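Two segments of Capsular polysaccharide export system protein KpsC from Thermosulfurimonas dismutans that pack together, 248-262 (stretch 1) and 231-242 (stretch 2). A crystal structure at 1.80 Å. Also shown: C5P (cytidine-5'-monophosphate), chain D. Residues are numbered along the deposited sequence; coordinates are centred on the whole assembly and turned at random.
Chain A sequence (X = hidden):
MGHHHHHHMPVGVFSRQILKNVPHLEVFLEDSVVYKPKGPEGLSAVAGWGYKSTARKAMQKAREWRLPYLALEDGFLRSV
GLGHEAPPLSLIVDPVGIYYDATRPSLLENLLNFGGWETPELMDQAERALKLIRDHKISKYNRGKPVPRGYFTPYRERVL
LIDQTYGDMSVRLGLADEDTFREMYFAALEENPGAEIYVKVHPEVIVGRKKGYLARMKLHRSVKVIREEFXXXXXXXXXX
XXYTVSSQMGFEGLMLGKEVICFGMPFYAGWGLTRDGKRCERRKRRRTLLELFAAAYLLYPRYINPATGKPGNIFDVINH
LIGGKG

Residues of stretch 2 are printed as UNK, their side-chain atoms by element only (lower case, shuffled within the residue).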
ATOM      1  N   GLN A 248      -1.866  -4.101   2.250  1.00 25.56           N
ATOM      2  CA  GLN A 248      -2.442  -3.534   1.033  1.00 20.98           C
ATOM      3  C   GLN A 248      -3.284  -4.562   0.291  1.00 22.73           C
ATOM      4  O   GLN A 248      -4.194  -4.195  -0.461  1.00 26.74           O
ATOM      5  CB  GLN A 248      -1.335  -3.007   0.118  1.00 24.90           C
ATOM      6  CG  GLN A 248      -1.834  -2.459  -1.217  1.00 24.45           C
ATOM      7  CD  GLN A 248      -0.708  -1.970  -2.105  1.00 24.29           C
ATOM      8  OE1 GLN A 248       0.380  -1.646  -1.628  1.00 26.38           O
ATOM      9  NE2 GLN A 248      -0.960  -1.924  -3.407  1.00 28.56           N
ATOM     10  N   MET A 249      -2.996  -5.852   0.481  1.00 25.85           N
ATOM     11  CA  MET A 249      -3.777  -6.886  -0.184  1.00 21.85           C
ATOM     12  C   MET A 249      -5.231  -6.865   0.262  1.00 22.03           C
ATOM     13  O   MET A 249      -6.100  -7.355  -0.466  1.00 21.55           O
ATOM     14  CB  MET A 249      -3.152  -8.258   0.076  1.00 25.30           C
ATOM     15  CG  MET A 249      -3.787  -9.391  -0.711  1.00 44.83           C
ATOM     16  SD  MET A 249      -2.783 -10.890  -0.674  1.00 34.56           S
ATOM     17  CE  MET A 249      -3.863 -12.043  -1.514  1.00 31.74           C
ATOM     18  N   GLY A 250      -5.514  -6.305   1.441  1.00 24.67           N
ATOM     19  CA  GLY A 250      -6.897  -6.115   1.846  1.00 24.43           C
ATOM     20  C   GLY A 250      -7.640  -5.160   0.932  1.00 28.80           C
ATOM     21  O   GLY A 250      -8.813  -5.372   0.617  1.00 27.13           O
ATOM     22  N   PHE A 251      -6.967  -4.094   0.491  1.00 26.25           N
ATOM     23  CA  PHE A 251      -7.598  -3.177  -0.452  1.00 26.12           C
ATOM     24  C   PHE A 251      -7.752  -3.822  -1.822  1.00 24.85           C
ATOM     25  O   PHE A 251      -8.750  -3.588  -2.513  1.00 25.65           O
ATOM     26  CB  PHE A 251      -6.793  -1.885  -0.562  1.00 21.31           C
ATOM     27  CG  PHE A 251      -7.474  -0.828  -1.380  1.00 24.60           C
ATOM     28  CD1 PHE A 251      -8.674  -0.281  -0.956  1.00 28.46           C
ATOM     29  CD2 PHE A 251      -6.924  -0.386  -2.571  1.00 30.53           C
ATOM     30  CE1 PHE A 251      -9.314   0.689  -1.704  1.00 29.88           C
ATOM     31  CE2 PHE A 251      -7.558   0.586  -3.325  1.00 34.46           C
ATOM     32  CZ  PHE A 251      -8.755   1.123  -2.889  1.00 28.33           C
ATOM     33  N   GLU A 252      -6.776  -4.634  -2.235  1.00 25.46           N
ATOM     34  CA  GLU A 252      -6.916  -5.363  -3.491  1.00 24.07           C
ATOM     35  C   GLU A 252      -8.125  -6.288  -3.448  1.00 27.72           C
ATOM     36  O   GLU A 252      -8.827  -6.456  -4.452  1.00 33.07           O
ATOM     37  CB  GLU A 252      -5.634  -6.141  -3.787  1.00 25.30           C
ATOM     38  CG  GLU A 252      -4.459  -5.231  -4.101  1.00 28.54           C
ATOM     39  CD  GLU A 252      -3.170  -5.983  -4.352  1.00 32.28           C
ATOM     40  OE1 GLU A 252      -3.130  -7.209  -4.111  1.00 33.59           O
ATOM     41  OE2 GLU A 252      -2.193  -5.342  -4.792  1.00 28.46           O
ATOM     42  N   GLY A 253      -8.395  -6.885  -2.286  1.00 27.83           N
ATOM     43  CA  GLY A 253      -9.618  -7.655  -2.130  1.00 29.08           C
ATOM     44  C   GLY A 253     -10.858  -6.782  -2.160  1.00 26.87           C
ATOM     45  O   GLY A 253     -11.868  -7.141  -2.773  1.00 29.91           O
ATOM     46  N   LEU A 254     -10.800  -5.621  -1.504  1.00 30.51           N
ATOM     47  CA  LEU A 254     -11.926  -4.692  -1.537  1.00 31.71           C
ATOM     48  C   LEU A 254     -12.233  -4.259  -2.966  1.00 28.20           C
ATOM     49  O   LEU A 254     -13.403  -4.143  -3.352  1.00 25.86           O
ATOM     50  CB  LEU A 254     -11.618  -3.476  -0.660  1.00 41.84           C
ATOM     51  CG  LEU A 254     -12.793  -2.707  -0.052  1.00 44.60           C
ATOM     52  CD1 LEU A 254     -13.554  -3.562   0.947  1.00 33.70           C
ATOM     53  CD2 LEU A 254     -12.288  -1.439   0.617  1.00 37.87           C
ATOM     54  N   MET A 255     -11.192  -4.021  -3.768  1.00 28.66           N
ATOM     55  CA  MET A 255     -11.394  -3.626  -5.158  1.00 31.32           C
ATOM     56  C   MET A 255     -12.129  -4.700  -5.950  1.00 37.46           C
ATOM     57  O   MET A 255     -12.783  -4.390  -6.952  1.00 34.78           O
ATOM     58  CB  MET A 255     -10.046  -3.312  -5.807  1.00 28.75           C
ATOM     59  CG  MET A 255      -9.405  -2.031  -5.287  1.00 26.12           C
ATOM     60  SD  MET A 255      -7.647  -1.893  -5.678  1.00 29.89           S
ATOM     61  CE  MET A 255      -7.680  -2.017  -7.464  1.00 35.79           C
ATOM     62  N   LEU A 256     -12.035  -5.958  -5.524  1.00 28.88           N
ATOM     63  CA  LEU A 256     -12.752  -7.053  -6.162  1.00 31.39           C
ATOM     64  C   LEU A 256     -14.104  -7.325  -5.510  1.00 33.61           C
ATOM     65  O   LEU A 256     -14.751  -8.321  -5.847  1.00 40.67           O
ATOM     66  CB  LEU A 256     -11.899  -8.326  -6.140  1.00 29.85           C
ATOM     67  CG  LEU A 256     -10.539  -8.241  -6.842  1.00 29.08           C
ATOM     68  CD1 LEU A 256      -9.739  -9.510  -6.603  1.00 46.92           C
ATOM     69  CD2 LEU A 256     -10.707  -7.994  -8.333  1.00 33.66           C
ATOM     70  N   GLY A 257     -14.541  -6.468  -4.590  1.00 29.54           N
ATOM     71  CA  GLY A 257     -15.847  -6.621  -3.977  1.00 32.13           C
ATOM     72  C   GLY A 257     -15.930  -7.653  -2.877  1.00 46.66           C
ATOM     73  O   GLY A 257     -17.034  -8.083  -2.531  1.00 39.75           O
ATOM     74  N   LYS A 258     -14.801  -8.066  -2.313  1.00 32.61           N
ATOM     75  CA  LYS A 258     -14.811  -9.051  -1.244  1.00 27.95           C
ATOM     76  C   LYS A 258     -15.154  -8.395   0.091  1.00 32.02           C
ATOM     77  O   LYS A 258     -15.035  -7.179   0.268  1.00 29.89           O
ATOM     78  CB  LYS A 258     -13.453  -9.746  -1.146  1.00 34.42           C
ATOM     79  CG  LYS A 258     -12.955 -10.323  -2.465  1.00 39.17           C
ATOM     80  CD  LYS A 258     -13.937 -11.333  -3.040  1.00 39.54           C
ATOM     81  CE  LYS A 258     -13.446 -11.906  -4.358  1.00 40.23           C
ATOM     82  NZ  LYS A 258     -14.420 -12.873  -4.937  1.00 43.34           N
ATOM     83  N   GLU A 259     -15.597  -9.222   1.036  1.00 30.44           N
ATOM     84  CA  GLU A 259     -15.792  -8.778   2.409  1.00 32.49           C
ATOM     85  C   GLU A 259     -14.445  -8.790   3.121  1.00 32.45           C
ATOM     86  O   GLU A 259     -13.816  -9.845   3.248  1.00 32.74           O
ATOM     87  CB  GLU A 259     -16.792  -9.677   3.132  1.00 38.06           C
ATOM     88  CG  GLU A 259     -17.049  -9.283   4.579  1.00 38.03           C
ATOM     89  CD  GLU A 259     -18.043 -10.200   5.262  1.00 48.87           C
ATOM     90  OE1 GLU A 259     -18.014 -11.418   4.989  1.00 41.96           O
ATOM     91  OE2 GLU A 259     -18.859  -9.704   6.066  1.00 52.82           O
ATOM     92  N   VAL A 260     -14.003  -7.623   3.581  1.00 31.86           N
ATOM     93  CA  VAL A 260     -12.675  -7.456   4.161  1.00 27.07           C
ATOM     94  C   VAL A 260     -12.840  -7.132   5.638  1.00 28.99           C
ATOM     95  O   VAL A 260     -13.439  -6.111   5.998  1.00 26.15           O
ATOM     96  CB  VAL A 260     -11.875  -6.366   3.434  1.00 23.83           C
ATOM     97  CG1 VAL A 260     -10.526  -6.148   4.103  1.00 25.86           C
ATOM     98  CG2 VAL A 260     -11.679  -6.753   1.974  1.00 29.80           C
ATOM     99  N   ILE A 261     -12.304  -8.000   6.490  1.00 27.88           N
ATOM    100  CA  ILE A 261     -12.377  -7.841   7.936  1.00 27.21           C
ATOM    101  C   ILE A 261     -11.006  -7.367   8.403  1.00 29.45           C
ATOM    102  O   ILE A 261     -10.022  -8.112   8.332  1.00 26.49           O
ATOM    103  CB  ILE A 261     -12.797  -9.147   8.625  1.00 26.74           C
ATOM    104  CG1 ILE A 261     -14.080  -9.683   7.976  1.00 43.23           C
ATOM    105  CG2 ILE A 261     -13.001  -8.918  10.117  1.00 39.21           C
ATOM    106  CD1 ILE A 261     -14.532 -11.031   8.486  1.00 43.15           C
ATOM    107  N   CYS A 262     -10.941  -6.122   8.871  1.00 26.57           N
ATOM    108  CA  CYS A 262      -9.687  -5.473   9.231  1.00 24.26           C
ATOM    109  C   CYS A 262      -9.496  -5.501  10.740  1.00 26.48           C
ATOM    110  O   CYS A 262     -10.382  -5.081  11.491  1.00 26.15           O
ATOM    111  CB  CYS A 262      -9.661  -4.024   8.738  1.00 28.09           C
ATOM    112  SG  CYS A 262      -9.722  -3.825   6.953  1.00 31.27           S
ATOM    113  N   UNK A 231      -0.590 -15.263  -8.069  1.00 30.67           N
ATOM    114  CA  UNK A 231      -1.054 -13.914  -8.341  1.00 31.29           C
ATOM    115  C   UNK A 231      -2.094 -13.544  -7.287  1.00 30.46           C
ATOM    116  O   UNK A 231      -3.112 -14.241  -7.166  1.00 30.27           O
ATOM    117  o   UNK A 231      -2.669 -11.724  -9.236  1.00 43.48           O
ATOM    118  c   UNK A 231      -2.137 -12.429 -10.087  1.00 41.82           C
ATOM    119  c   UNK A 231      -1.645 -13.824  -9.747  1.00 35.53           C
ATOM    120  n   UNK A 231      -1.958 -12.024 -11.338  1.00 40.25           N
ATOM    121  N   UNK A 232      -1.888 -12.473  -6.513  1.00 31.86           N
ATOM    122  CA  UNK A 232      -2.788 -12.228  -5.371  1.00 28.03           C
ATOM    123  C   UNK A 232      -4.236 -11.991  -5.763  1.00 36.08           C
ATOM    124  O   UNK A 232      -5.142 -12.462  -5.066  1.00 35.43           O
ATOM    125  c   UNK A 232      -2.167 -10.994  -4.698  1.00 28.68           C
ATOM    126  c   UNK A 232      -1.347 -10.339  -5.757  1.00 42.17           C
ATOM    127  c   UNK A 232      -0.830 -11.453  -6.610  1.00 46.36           C
ATOM    128  N   UNK A 233      -4.489 -11.272  -6.857  1.00 30.35           N
ATOM    129  CA  UNK A 233      -5.872 -10.990  -7.226  1.00 34.61           C
ATOM    130  C   UNK A 233      -6.540 -12.225  -7.825  1.00 30.68           C
ATOM    131  O   UNK A 233      -7.762 -12.379  -7.730  1.00 32.63           O
ATOM    132  c   UNK A 233      -5.167 -10.044  -9.443  1.00 53.84           C
ATOM    133  c   UNK A 233      -5.945  -9.784  -8.178  1.00 44.86           C
ATOM    134  c   UNK A 233      -5.423  -8.534  -7.490  1.00 48.54           C
ATOM    135  N   UNK A 234      -5.767 -13.120  -8.441  1.00 33.08           N
ATOM    136  CA  UNK A 234      -6.315 -14.414  -8.837  1.00 29.82           C
ATOM    137  C   UNK A 234      -6.668 -15.244  -7.609  1.00 36.45           C
ATOM    138  O   UNK A 234      -7.746 -15.844  -7.536  1.00 33.24           O
ATOM    139  o   UNK A 234      -5.180 -17.238 -10.875  1.00 46.66           O
ATOM    140  c   UNK A 234      -5.317 -15.161  -9.722  1.00 34.13           C
ATOM    141  o   UNK A 234      -7.182 -16.419 -10.505  1.00 59.55           O
ATOM    142  c   UNK A 234      -5.938 -16.356 -10.418  1.00 39.98           C
ATOM    143  N   UNK A 235      -5.764 -15.284  -6.627  1.00 31.89           N
ATOM    144  CA  UNK A 235      -6.037 -16.014  -5.394  1.00 26.78           C
ATOM    145  C   UNK A 235      -7.289 -15.483  -4.707  1.00 26.15           C
ATOM    146  O   UNK A 235      -8.116 -16.261  -4.217  1.00 30.87           O
ATOM    147  c   UNK A 235      -5.029 -18.170  -3.359  1.00 31.30           C
ATOM    148  c   UNK A 235      -3.738 -16.339  -2.244  1.00 30.93           C
ATOM    149  c   UNK A 235      -4.832 -15.915  -4.457  1.00 27.51           C
ATOM    150  c   UNK A 235      -4.929 -16.669  -3.130  1.00 25.36           C
ATOM    151  N   UNK A 236      -7.443 -14.159  -4.662  1.00 26.57           N
ATOM    152  CA  UNK A 236      -8.570 -13.563  -3.952  1.00 27.23           C
ATOM    153  C   UNK A 236      -9.904 -13.942  -4.579  1.00 36.82           C
ATOM    154  O   UNK A 236     -10.918 -14.021  -3.876  1.00 36.16           O
ATOM    155  c   UNK A 236      -7.361 -11.514  -2.944  1.00 25.69           C
ATOM    156  c   UNK A 236      -6.998 -10.076  -3.280  1.00 32.15           C
ATOM    157  c   UNK A 236      -8.415 -12.043  -3.919  1.00 27.07           C
ATOM    158  c   UNK A 236      -7.870 -11.616  -1.515  1.00 39.39           C
ATOM    159  N   UNK A 237      -9.930 -14.186  -5.891  1.00 32.62           N
ATOM    160  CA  UNK A 237     -11.186 -14.490  -6.567  1.00 32.99           C
ATOM    161  C   UNK A 237     -11.840 -15.761  -6.040  1.00 39.71           C
ATOM    162  O   UNK A 237     -13.034 -15.973  -6.277  1.00 36.78           O
ATOM    163  c   UNK A 237     -10.956 -14.624  -8.073  1.00 41.42           C
ATOM    164  o   UNK A 237     -10.286 -15.834  -8.380  1.00 38.63           O
ATOM    165  N   UNK A 238     -11.091 -16.611  -5.340  1.00 36.26           N
ATOM    166  CA  UNK A 238     -11.610 -17.880  -4.845  1.00 33.17           C
ATOM    167  C   UNK A 238     -12.183 -17.782  -3.439  1.00 32.96           C
ATOM    168  O   UNK A 238     -12.548 -18.810  -2.860  1.00 36.40           O
ATOM    169  c   UNK A 238     -10.058 -19.297  -6.255  1.00 38.48           C
ATOM    170  n   UNK A 238     -10.647 -20.301  -6.993  1.00 40.99           N
ATOM    171  c   UNK A 238     -10.048 -20.391  -8.167  1.00 36.72           C
ATOM    172  c   UNK A 238     -10.509 -18.939  -4.875  1.00 30.89           C
ATOM    173  c   UNK A 238      -9.079 -18.782  -7.034  1.00 40.69           C
ATOM    174  n   UNK A 238      -9.093 -19.480  -8.217  1.00 44.55           N
ATOM    175  N   UNK A 239     -12.268 -16.579  -2.877  1.00 30.67           N
ATOM    176  CA  UNK A 239     -12.806 -16.378  -1.544  1.00 31.34           C
ATOM    177  C   UNK A 239     -13.844 -15.266  -1.579  1.00 30.40           C
ATOM    178  O   UNK A 239     -13.840 -14.410  -2.467  1.00 32.32           O
ATOM    179  c   UNK A 239      -9.554 -17.100  -1.268  1.00 37.28           C
ATOM    180  c   UNK A 239     -11.701 -16.028  -0.533  1.00 34.96           C
ATOM    181  c   UNK A 239      -9.742 -19.024   0.701  1.00 31.19           C
ATOM    182  c   UNK A 239      -8.573 -18.069  -1.154  1.00 36.10           C
ATOM    183  c   UNK A 239      -8.669 -19.032  -0.168  1.00 26.92           C
ATOM    184  c   UNK A 239     -10.637 -17.082  -0.405  1.00 27.96           C
ATOM    185  c   UNK A 239     -10.719 -18.053   0.581  1.00 26.88           C
ATOM    186  N   UNK A 240     -14.748 -15.302  -0.603  1.00 30.38           N
ATOM    187  CA  UNK A 240     -15.685 -14.210  -0.372  1.00 27.83           C
ATOM    188  C   UNK A 240     -15.308 -13.348   0.821  1.00 30.33           C
ATOM    189  O   UNK A 240     -15.649 -12.161   0.846  1.00 31.27           O
ATOM    190  c   UNK A 240     -17.636 -15.492  -1.363  1.00 46.55           C
ATOM    191  c   UNK A 240     -17.098 -14.759  -0.151  1.00 39.19           C
ATOM    192  o   UNK A 240     -18.412 -16.452  -1.181  1.00 49.95           O
ATOM    193  o   UNK A 240     -17.285 -15.106  -2.497  1.00 44.65           O
ATOM    194  N   UNK A 241     -14.607 -13.916   1.802  1.00 28.39           N
ATOM    195  CA  UNK A 241     -14.310 -13.246   3.060  1.00 29.61           C
ATOM    196  C   UNK A 241     -12.809 -13.275   3.305  1.00 26.65           C
ATOM    197  O   UNK A 241     -12.195 -14.347   3.287  1.00 26.50           O
ATOM    198  n   UNK A 241     -17.856 -14.933   8.133  1.00 45.24           N
ATOM    199  n   UNK A 241     -17.009 -13.462   6.576  1.00 38.92           N
ATOM    200  c   UNK A 241     -18.028 -13.917   7.297  1.00 47.33           C
ATOM    201  n   UNK A 241     -19.225 -13.358   7.182  1.00 43.63           N
ATOM    202  c   UNK A 241     -14.743 -13.378   5.587  1.00 38.66           C
ATOM    203  c   UNK A 241     -15.060 -13.924   4.212  1.00 30.55           C
ATOM    204  c   UNK A 241     -15.653 -14.002   6.632  1.00 46.41           C
ATOM    205  N   UNK A 242     -12.225 -12.101   3.544  1.00 25.85           N
ATOM    206  CA  UNK A 242     -10.786 -11.947   3.719  1.00 27.02           C
ATOM    207  C   UNK A 242     -10.518 -11.365   5.100  1.00 27.60           C
ATOM    208  O   UNK A 242     -11.250 -10.484   5.564  1.00 27.66           O
ATOM    209  c   UNK A 242     -10.176 -11.040   2.628  1.00 43.68           C
ATOM    210  c   UNK A 242      -8.657 -11.072   2.692  1.00 40.72           C
ATOM    211  c   UNK A 242     -10.354 -12.894   0.864  1.00 36.44           C
ATOM    212  c   UNK A 242     -10.659 -11.457   1.236  1.00 53.81           C
TER
HETATM  213  O3P C5P D 403       0.976  -4.202   2.357  1.00 28.48           O
HETATM  214  P   C5P D 403       1.781  -5.456   2.106  1.00 23.36           P
HETATM  215  O1P C5P D 403       1.387  -6.509   3.137  1.00 25.25           O
HETATM  216  O2P C5P D 403       3.293  -5.348   2.075  1.00 24.71           O
HETATM  217  O5' C5P D 403       1.300  -5.995   0.689  1.00 28.26           O
HETATM  218  C5' C5P D 403       1.857  -5.504  -0.520  1.00 26.06           C
HETATM  219  C4' C5P D 403       1.322  -6.271  -1.702  1.00 25.17           C
HETATM  220  O4' C5P D 403       1.914  -7.596  -1.715  1.00 26.94           O
HETATM  221  C3' C5P D 403      -0.178  -6.532  -1.685  1.00 27.41           C
HETATM  222  O3' C5P D 403      -0.926  -5.444  -2.200  1.00 26.76           O
HETATM  223  C2' C5P D 403      -0.314  -7.804  -2.513  1.00 27.54           C
HETATM  224  O2' C5P D 403      -0.298  -7.517  -3.904  1.00 27.00           O
HETATM  225  C1' C5P D 403       0.968  -8.552  -2.146  1.00 29.63           C
HETATM  226  N1  C5P D 403       0.750  -9.521  -1.046  1.00 25.33           N
HETATM  227  C2  C5P D 403       0.595 -10.981  -1.341  1.00 31.77           C
HETATM  228  N3  C5P D 403       0.375 -11.956  -0.216  1.00 28.07           N
HETATM  229  C4  C5P D 403       0.316 -11.490   1.167  1.00 24.42           C
HETATM  230  C5  C5P D 403       0.470 -10.037   1.461  1.00 23.07           C
HETATM  231  C6  C5P D 403       0.691  -9.064   0.335  1.00 21.83           C
HETATM  232  O2  C5P D 403       0.642 -11.364  -2.458  1.00 29.72           O
HETATM  233  N4  C5P D 403       0.100 -12.435   2.259  1.00 27.17           N

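Position 231 has two side-chain carbons, the second carrying one oxygen and one nitrogen. It touches nothing on stretch 1. The side chain is an amide of this length, so this is Asn231. Its OD1 caps the helix that follows, accepting a weak bond from the backbone N of 233, with N of 233 to Asn231 OD1 at 3.0 Å. A second weak bond comes from the backbone N of 234, with N of 234 to Asn231 OD1 at 3.5 Å.

Position 232 has three carbons closing a ring onto the backbone N. Its CB lies 3.8 Å from Met249 CE and 3.9 Å from Glu252 OE1. This is Pro232. Its CG is 3.5 Å from O2' of C5P.

Position 233 has three carbons, one carrying the other two. Its CB is 4.1 Å from Leu256 CD1. Branching at CB with no further atoms gives Val233.

Position 234 has two carbons, the second carrying two oxygens. It points away from stretch 1. This is Asp234.

Position 235 has four carbons, forked at the second. One tip is 4.4 Å from Met249 CE. This is Leu235.

Position 236 has the same four-carbon fork, but points toward stretch 1. Its fork carbon is 3.8 Å from Met249 CE, and one tip is 3.6 Å from Gly253 N. This is Leu236.

Position 237 has one carbon and one oxygen, and its side chain makes no close contact with stretch 1. This is Ser237. Its OG donates to Asp234 O at 2.7 Å.

Position 238 has one carbon, then a five-membered ring of three carbons and two nitrogens. It points away. This is His238.

Position 239 has one carbon and a ring of six carbons, whose end leads away. Its backbone O accepts from Lys258 NZ at 3.0 Å. This is Phe239.

Position 240 has two carbons, the second with two oxygens. Its backbone O accepts from Glu259 N at 2.9 Å. One carboxylate oxygen lies 4.4 Å from Lys258 NZ, too far for a salt bridge. This is Asp240.

Position 241 has three carbons, a nitrogen, then a carbon carrying two more nitrogens. The chain nitrogen lies 2.8 Å from Glu259 OE1 in a salt bridge. This guanidinium identifies Arg241.

Position 242 has four carbons, forked at the first, one arm two carbons long. One side-chain carbon lies 4.1 Å from Lys258 CB. This is Ile242.

The contact has two parts. Leu236 packs against Met249 and Gly253 of the first helix and against Leu256 in the loop that follows it. Beyond them, parallel strands pair: Glu259 N donates to Asp240 O, Ile242 N to Glu259 O (2.8 Å), and Ile261 N to Ile242 O (2.9 Å). The Glu259–Arg241 salt bridge reinforces this pairing.

Stretch 2, residues 231-242: NPVDLLSHFDRI
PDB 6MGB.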